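Local coordinates for mucus binding protein (Lactobacillus reuteri, PDB 3I57) that probably binds mucus at the bacterial cell surface and, through this type 2 repeat, also binds immunoglobulins, at residues 1-5 with 59-63. Residues are numbered along the deposited sequence; the frame is centred on the assembly and turned at random.
Sequences MQKVH and FDNDD. With CA (calcium ion), chain C.
A calcium site joins the start of strand 2-10 to residues 59-63, part of the loop between strands 46-51 and 67-80, at one tip of the elongated repeat. Residues 2-5 are extended, while 59-63 form an irregular turn; the CA atoms approach most closely at Gln2 and Phe59, 6.2 Å apart. Gln2, with chi1 and chi2 both m, curls its amide toward the loop. Its OE1 binds the calcium ion at 2.5 Å, beside Asp60 OD1 at 2.4 Å and the carbonyl Asp62 O at 2.2 Å. Gln2 OE1 lies 3.1 Å from Asp60 OD1 and 3.1 Å from Asp62 O, neither pair a hydrogen bond, because all three oxygens bind the same ion. Waters 2 and 3, at 2.5 and 2.4 Å from the calcium ion, and the carbonyl of Asn65 bring the ligands to six. This is the N-terminal, beta-grasp mucin-binding domain, whose first strand runs parallel to 67-80 and antiparallel to 15-24. The waters also tie the ion to the strand backbone: water 2 accepts from Lys3 N (3.1 Å) and water 3 donates to Lys3 O (2.8 Å). The other end of the Gln2 amide, NE2, donates to Asp63 OD1 at 3.0 Å and also hydrogen-bonds Thr26 OG1, just outside the two segments. An Asx turn shapes the loop: Asp60, chi1 p, accepts from Asp62 N at OD1 (3.0 Å), so one carboxylate oxygen serves both turn and metal. Farther along the strand from the ion, Phe59 (chi1 m) packs obliquely on Val4 and on the aliphatic part of Gln2, with Val4 CG2 3.4 Å from Phe59 CE1 and Gln2 CB 3.8 Å from Phe59 CD1.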
loop_
_atom_site.group_PDB
_atom_site.type_symbol
_atom_site.label_atom_id
_atom_site.label_comp_id
_atom_site.label_asym_id
_atom_site.label_seq_id
_atom_site.Cartn_x
_atom_site.Cartn_y
_atom_site.Cartn_z
ATOM N N MET A 1 25.477 23.325 -36.445
ATOM C CA MET A 1 25.550 22.893 -35.027
ATOM C C MET A 1 24.856 21.520 -34.934
ATOM O O MET A 1 23.996 21.203 -35.761
ATOM C CB MET A 1 24.837 23.931 -34.153
ATOM C CG MET A 1 25.456 24.112 -32.778
ATOM S SD MET A 1 27.162 24.738 -32.884
ATOM C CE MET A 1 26.927 26.421 -33.313
ATOM N N GLN A 2 25.229 20.704 -33.950
ATOM C CA GLN A 2 24.585 19.402 -33.735
ATOM C C GLN A 2 23.731 19.498 -32.467
ATOM O O GLN A 2 23.996 20.339 -31.610
ATOM C CB GLN A 2 25.643 18.330 -33.541
ATOM C CG GLN A 2 26.609 18.200 -34.728
ATOM C CD GLN A 2 25.863 17.959 -36.023
ATOM O OE1 GLN A 2 24.737 17.432 -36.012
ATOM N NE2 GLN A 2 26.476 18.339 -37.155
ATOM N N LYS A 3 22.741 18.625 -32.343
ATOM C CA LYS A 3 21.848 18.677 -31.182
ATOM C C LYS A 3 21.778 17.336 -30.519
ATOM O O LYS A 3 21.782 16.299 -31.180
ATOM C CB LYS A 3 20.423 19.089 -31.586
ATOM C CG LYS A 3 20.284 20.507 -32.092
ATOM C CD LYS A 3 18.824 20.766 -32.537
ATOM C CE LYS A 3 18.425 22.222 -32.284
ATOM N NZ LYS A 3 18.599 22.640 -30.845
ATOM N N VAL A 4 21.683 17.371 -29.198
ATOM C CA VAL A 4 21.632 16.179 -28.396
ATOM C C VAL A 4 20.441 16.350 -27.444
ATOM O O VAL A 4 20.169 17.467 -26.984
ATOM C CB VAL A 4 22.925 16.024 -27.550
ATOM C CG1 VAL A 4 22.729 14.922 -26.518
ATOM C CG2 VAL A 4 24.084 15.694 -28.429
ATOM N N HIS A 5 19.744 15.263 -27.151
ATOM C CA HIS A 5 18.597 15.341 -26.244
ATOM C C HIS A 5 18.743 14.245 -25.224
ATOM O O HIS A 5 18.831 13.088 -25.578
ATOM C CB HIS A 5 17.291 15.118 -27.042
ATOM C CG HIS A 5 17.210 15.943 -28.283
ATOM N ND1 HIS A 5 16.921 17.295 -28.253
ATOM C CD2 HIS A 5 17.411 15.626 -29.579
ATOM C CE1 HIS A 5 16.935 17.770 -29.487
ATOM N NE2 HIS A 5 17.226 16.777 -30.313
ATOM N N PHE A 59 29.473 14.991 -30.057
ATOM C CA PHE A 59 28.490 15.385 -31.053
ATOM C C PHE A 59 28.888 14.749 -32.403
ATOM O O PHE A 59 30.069 14.756 -32.768
ATOM C CB PHE A 59 28.413 16.922 -31.211
ATOM C CG PHE A 59 27.846 17.647 -30.003
ATOM C CD1 PHE A 59 26.468 17.816 -29.860
ATOM C CD2 PHE A 59 28.684 18.159 -29.024
ATOM C CE1 PHE A 59 25.939 18.472 -28.746
ATOM C CE2 PHE A 59 28.169 18.834 -27.921
ATOM C CZ PHE A 59 26.792 18.987 -27.782
ATOM N N ASP A 60 27.897 14.208 -33.121
ATOM C CA ASP A 60 28.129 13.528 -34.415
ATOM C C ASP A 60 28.420 14.474 -35.576
ATOM O O ASP A 60 28.552 15.668 -35.398
ATOM C CB ASP A 60 26.961 12.620 -34.798
ATOM C CG ASP A 60 25.663 13.372 -35.033
ATOM O OD1 ASP A 60 25.647 14.564 -35.439
ATOM O OD2 ASP A 60 24.617 12.736 -34.818
ATOM N N ASN A 61 28.522 13.912 -36.773
ATOM C CA ASN A 61 28.742 14.702 -37.970
ATOM C C ASN A 61 27.578 14.458 -38.917
ATOM O O ASN A 61 27.779 14.239 -40.116
ATOM C CB ASN A 61 30.058 14.272 -38.630
ATOM C CG ASN A 61 30.398 15.097 -39.874
ATOM O OD1 ASN A 61 30.028 16.259 -39.975
ATOM N ND2 ASN A 61 31.122 14.485 -40.825
ATOM N N ASP A 62 26.366 14.449 -38.360
ATOM C CA ASP A 62 25.151 14.124 -39.104
ATOM C C ASP A 62 24.108 15.208 -38.853
ATOM O O ASP A 62 23.450 15.220 -37.805
ATOM C CB ASP A 62 24.635 12.744 -38.674
ATOM C CG ASP A 62 23.364 12.337 -39.402
ATOM O OD1 ASP A 62 22.745 13.206 -40.044
ATOM O OD2 ASP A 62 22.992 11.148 -39.311
ATOM N N ASP A 63 24.010 16.138 -39.807
ATOM C CA ASP A 63 23.152 17.319 -39.699
ATOM C C ASP A 63 21.689 16.957 -39.647
ATOM O O ASP A 63 20.903 17.652 -39.013
ATOM C CB ASP A 63 23.335 18.230 -40.913
ATOM C CG ASP A 63 24.627 18.966 -40.900
ATOM O OD1 ASP A 63 25.395 18.776 -39.941
ATOM O OD2 ASP A 63 24.888 19.720 -41.873
HETATM CA CA CA C . 23.415 15.408 -35.566
HETATM O O HOH W 1 21.979 19.286 -36.493
HETATM O O HOH W 2 21.840 17.278 -35.040
HETATM O O HOH W 3 23.512 15.372 -33.194
#